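Local coordinates for putative mRNA export protein (PDB 4WP2) that is probably involved in exporting mRNA from the nucleus to the cytoplasm, and is represented here by its C-terminal UBA-like domain, at residues I10-V13 against S14-T17; N33-L36 against E37-L40. One frame throughout, in Å; residues are numbered along the deposited sequence.

Contact 1: residues I10-V13 against S14-T17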
loop_
_atom_site.group_PDB
_atom_site.type_symbol
_atom_site.label_atom_id
_atom_site.label_comp_id
_atom_site.label_asym_id
_atom_site.label_seq_id
_atom_site.Cartn_x
_atom_site.Cartn_y
_atom_site.Cartn_z
ATOM N N ILE A 10 13.100 -15.232 -32.324
ATOM C CA ILE A 10 13.067 -14.538 -33.611
ATOM C C ILE A 10 13.938 -13.282 -33.560
ATOM O O ILE A 10 14.720 -13.008 -34.480
ATOM C CB ILE A 10 11.619 -14.131 -34.019
ATOM C CG1 ILE A 10 10.758 -15.368 -34.306
ATOM C CG2 ILE A 10 11.631 -13.219 -35.252
ATOM C CD1 ILE A 10 9.267 -15.055 -34.473
ATOM N N ALA A 11 13.793 -12.517 -32.480
ATOM C CA ALA A 11 14.532 -11.275 -32.322
ATOM C C ALA A 11 16.031 -11.540 -32.323
ATOM O O ALA A 11 16.797 -10.770 -32.908
ATOM C CB ALA A 11 14.123 -10.562 -31.028
ATOM N N GLU A 12 16.447 -12.639 -31.698
ATOM C CA GLU A 12 17.865 -12.957 -31.628
ATOM C C GLU A 12 18.418 -13.364 -32.989
ATOM O O GLU A 12 19.527 -12.965 -33.355
ATOM C CB GLU A 12 18.131 -14.065 -30.611
ATOM C CG GLU A 12 19.606 -14.381 -30.454
ATOM C CD GLU A 12 20.411 -13.225 -29.876
ATOM O OE1 GLU A 12 19.819 -12.209 -29.451
ATOM O OE2 GLU A 12 21.652 -13.319 -29.892
ATOM N N VAL A 13 17.662 -14.167 -33.730
ATOM C CA VAL A 13 18.082 -14.565 -35.069
ATOM C C VAL A 13 18.200 -13.327 -35.961
ATOM O O VAL A 13 19.146 -13.207 -36.728
ATOM C CB VAL A 13 17.109 -15.588 -35.694
ATOM C CG1 VAL A 13 17.375 -15.779 -37.180
ATOM C CG2 VAL A 13 17.211 -16.928 -34.969
ATOM N N SER A 14 17.243 -12.413 -35.840
ATOM C CA SER A 14 17.250 -11.177 -36.616
ATOM C C SER A 14 18.488 -10.345 -36.293
ATOM O O SER A 14 19.139 -9.812 -37.189
ATOM C CB SER A 14 15.978 -10.372 -36.347
ATOM O OG SER A 14 15.986 -9.136 -37.043
ATOM N N ARG A 15 18.802 -10.237 -35.004
ATOM C CA ARG A 15 19.957 -9.474 -34.554
ATOM C C ARG A 15 21.251 -10.050 -35.123
ATOM O O ARG A 15 22.141 -9.305 -35.544
ATOM C CB ARG A 15 20.019 -9.449 -33.019
ATOM C CG ARG A 15 21.113 -8.559 -32.467
ATOM C CD ARG A 15 21.177 -8.610 -30.950
ATOM N NE ARG A 15 21.698 -9.884 -30.458
ATOM C CZ ARG A 15 22.981 -10.230 -30.502
ATOM N NH1 ARG A 15 23.877 -9.410 -31.036
ATOM N NH2 ARG A 15 23.370 -11.403 -30.022
ATOM N N ARG A 16 21.361 -11.374 -35.105
ATOM C CA ARG A 16 22.580 -12.045 -35.536
ATOM C C ARG A 16 22.741 -12.089 -37.065
ATOM O O ARG A 16 23.851 -11.903 -37.576
ATOM C CB ARG A 16 22.613 -13.478 -34.999
ATOM C CG ARG A 16 22.864 -13.583 -33.501
ATOM C CD ARG A 16 24.304 -13.274 -33.137
ATOM N NE ARG A 16 25.208 -14.333 -33.575
ATOM C CZ ARG A 16 25.355 -15.501 -32.960
ATOM N NH1 ARG A 16 24.632 -15.790 -31.887
ATOM N NH2 ARG A 16 26.210 -16.392 -33.442
ATOM N N THR A 17 21.645 -12.323 -37.788
ATOM C CA THR A 17 21.712 -12.545 -39.235
ATOM C C THR A 17 21.463 -11.294 -40.069
ATOM O O THR A 17 21.869 -11.233 -41.230
ATOM C CB THR A 17 20.696 -13.605 -39.706
ATOM O OG1 THR A 17 19.364 -13.111 -39.533
ATOM C CG2 THR A 17 20.876 -14.908 -38.944
#
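The amides of Ser14, Arg15, Arg16 and Thr17 bond in turn to the carbonyls of Ile10, Ala11, Glu12 and Val13. These are successive i to i+4 bonds of 2.9 to 3.0 Å in the last turns of helix 2-17. Val13 O takes a second donor: Thr17 OG1, 2.8 Å away, reaches it from above the carbonyl plane. Thr17 chi1 of 67° sets the hydroxyl between its own N and carbonyl carbon. The hydroxyl also bonds to the backbone of Met19, just past the helix end, as does Ser14 OG.

Beside these bonds, Glu12 and Arg15 lie side by side and point the same way. Arg15 grips the carboxylate side-on: NE donates to Glu12 OE1 at 3.2 Å in a nearly straight bond (169°). OE1 lies in the guanidinium plane, but NE approaches it from above the carboxylate plane. Arg15 NH2 is 2.6 Å from Glu12 OE2, on the syn side but tilted out of the carboxylate plane. The two planes are 51° apart. The stem of Arg16 also comes near this carboxylate, with its CG 3.8 Å from Glu12 OE2. Its guanidinium forms a salt bridge with the terminal carboxylate of Val61. Val13 CG1 meets Thr17 CG2 at 4.0 Å on the buried side. This is an amphipathic first helix of a UBA-like three-helix bundle, with an i to i+3 salt bridge on its outer face.

Contact 2: residues N33-L36 against E37-L40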
loop_
_atom_site.group_PDB
_atom_site.type_symbol
_atom_site.label_atom_id
_atom_site.label_comp_id
_atom_site.label_asym_id
_atom_site.label_seq_id
_atom_site.Cartn_x
_atom_site.Cartn_y
_atom_site.Cartn_z
ATOM N N ASN A 33 13.238 -26.806 -35.157
ATOM C CA ASN A 33 12.297 -26.827 -34.039
ATOM C C ASN A 33 12.669 -25.805 -32.963
ATOM O O ASN A 33 12.674 -26.114 -31.776
ATOM C CB ASN A 33 12.223 -28.233 -33.432
ATOM C CG ASN A 33 10.956 -28.456 -32.607
ATOM O OD1 ASN A 33 9.965 -27.737 -32.755
ATOM N ND2 ASN A 33 10.987 -29.456 -31.736
ATOM N N TRP A 34 12.965 -24.587 -33.415
ATOM C CA TRP A 34 13.219 -23.428 -32.550
ATOM C C TRP A 34 14.515 -23.530 -31.746
ATOM O O TRP A 34 14.749 -22.746 -30.829
ATOM C CB TRP A 34 12.027 -23.208 -31.618
ATOM C CG TRP A 34 10.808 -22.839 -32.382
ATOM C CD1 TRP A 34 9.873 -23.685 -32.889
ATOM C CD2 TRP A 34 10.394 -21.519 -32.747
ATOM N NE1 TRP A 34 8.897 -22.977 -33.540
ATOM C CE2 TRP A 34 9.199 -21.642 -33.475
ATOM C CE3 TRP A 34 10.925 -20.244 -32.531
ATOM C CZ2 TRP A 34 8.517 -20.538 -33.986
ATOM C CZ3 TRP A 34 10.248 -19.148 -33.039
ATOM C CH2 TRP A 34 9.059 -19.302 -33.755
ATOM N N ASN A 35 15.389 -24.441 -32.156
ATOM C CA ASN A 35 16.739 -24.515 -31.616
ATOM C C ASN A 35 17.548 -23.374 -32.228
ATOM O O ASN A 35 17.748 -23.340 -33.446
ATOM C CB ASN A 35 17.388 -25.851 -31.966
ATOM C CG ASN A 35 18.757 -26.030 -31.330
ATOM O OD1 ASN A 35 19.696 -25.302 -31.635
ATOM N ND2 ASN A 35 18.903 -27.092 -30.548
ATOM N N LEU A 36 18.027 -22.449 -31.402
ATOM C CA LEU A 36 18.701 -21.265 -31.930
ATOM C C LEU A 36 19.928 -21.607 -32.757
ATOM O O LEU A 36 20.163 -21.021 -33.816
ATOM C CB LEU A 36 19.126 -20.321 -30.802
ATOM C CG LEU A 36 19.806 -19.040 -31.301
ATOM C CD1 LEU A 36 18.832 -18.175 -32.099
ATOM C CD2 LEU A 36 20.423 -18.252 -30.154
ATOM N N GLU A 37 20.742 -22.523 -32.252
ATOM C CA GLU A 37 21.976 -22.870 -32.938
ATOM C C GLU A 37 21.697 -23.517 -34.296
ATOM O O GLU A 37 22.363 -23.211 -35.275
ATOM C CB GLU A 37 22.836 -23.786 -32.070
ATOM C CG GLU A 37 23.475 -23.066 -30.887
ATOM C CD GLU A 37 24.359 -21.899 -31.313
ATOM O OE1 GLU A 37 25.204 -22.078 -32.218
ATOM O OE2 GLU A 37 24.203 -20.798 -30.742
ATOM N N LEU A 38 20.711 -24.403 -34.350
ATOM C CA LEU A 38 20.385 -25.085 -35.600
ATOM C C LEU A 38 19.801 -24.099 -36.619
ATOM O O LEU A 38 20.023 -24.231 -37.820
ATOM C CB LEU A 38 19.404 -26.224 -35.348
ATOM C CG LEU A 38 19.951 -27.458 -34.627
ATOM C CD1 LEU A 38 18.836 -28.467 -34.430
ATOM C CD2 LEU A 38 21.133 -28.081 -35.343
ATOM N N ALA A 39 19.052 -23.113 -36.130
ATOM C CA ALA A 39 18.508 -22.069 -36.989
ATOM C C ALA A 39 19.630 -21.248 -37.634
ATOM O O ALA A 39 19.617 -20.992 -38.845
ATOM C CB ALA A 39 17.564 -21.159 -36.185
ATOM N N LEU A 40 20.613 -20.842 -36.834
ATOM C CA LEU A 40 21.710 -20.025 -37.345
ATOM C C LEU A 40 22.565 -20.801 -38.333
ATOM O O LEU A 40 23.035 -20.247 -39.330
ATOM C CB LEU A 40 22.579 -19.512 -36.193
ATOM C CG LEU A 40 21.915 -18.478 -35.295
ATOM C CD1 LEU A 40 22.803 -18.147 -34.101
ATOM C CD2 LEU A 40 21.602 -17.219 -36.105
#
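Leu38 lies over one face of the Asn35 carboxamide, with its CG 3.8 Å from Asn35 CG. Leu38 CD1 packs against Asn35 CB at 3.9 Å. The two side chains cross at a slant. At the oxygen end, OD1 meets the start of the helix. Leu38 N donates to Asn35 OD1 at 3.0 Å, with an N-H...O angle of 161°. The donor is tilted 33° from the carboxamide plane. Glu37 CB also sits 3.5 Å from Asn35 OD1. With chi1 at -175°, CG is placed beside the carbonyl carbon of Asn35, and this brings OD1 over the first turn.

The backbone of Asn35 takes part too. Its carbonyl accepts from Ala39 N, and Leu36 O accepts from Leu40 N. These bonds open helix 36-46. Leu36 and Leu40 lie one turn apart and meet through Leu36 CG and Leu40 CD1 at 4.2 Å. Both touch helix 2-17, Leu36 at Val13 and Leu40 at Arg16 and Thr17. Ala39 CB points toward residues 33-36, and the side chain also packs on Leu28.

Asn35 is thus the N-cap of helix 36-46. Its side-chain oxygen replaces the carbonyl that a preceding turn would supply to Leu38 N. A neutral amide oxygen satisfies a first-turn N-H, and its partial negative charge would probably interact favourably with the positive end of the helix dipole. The adjoining leucines add apolar packing against helix 2-17.

How the contacts relate
Both contacts are local, each within one helix or at its start. Contact 1 belongs to the C-terminal end of helix 2-17, contact 2 to the N-terminal end of helix 36-46. Each has a polar and an apolar side. In contact 1 the polar part is a charged pair plus a hydroxyl bond near the helix end; in contact 2 it is a neutral amide cap. The apolar sides meet each other: Val13 CG2 lies 3.5 Å from Leu36 CD1, and Thr17 CG2 lies 3.7 Å from Leu40 CD2. Contact 1 is closer to the centre of the chain. Contact 2 lies further out, though Ala39 and Leu40 are buried.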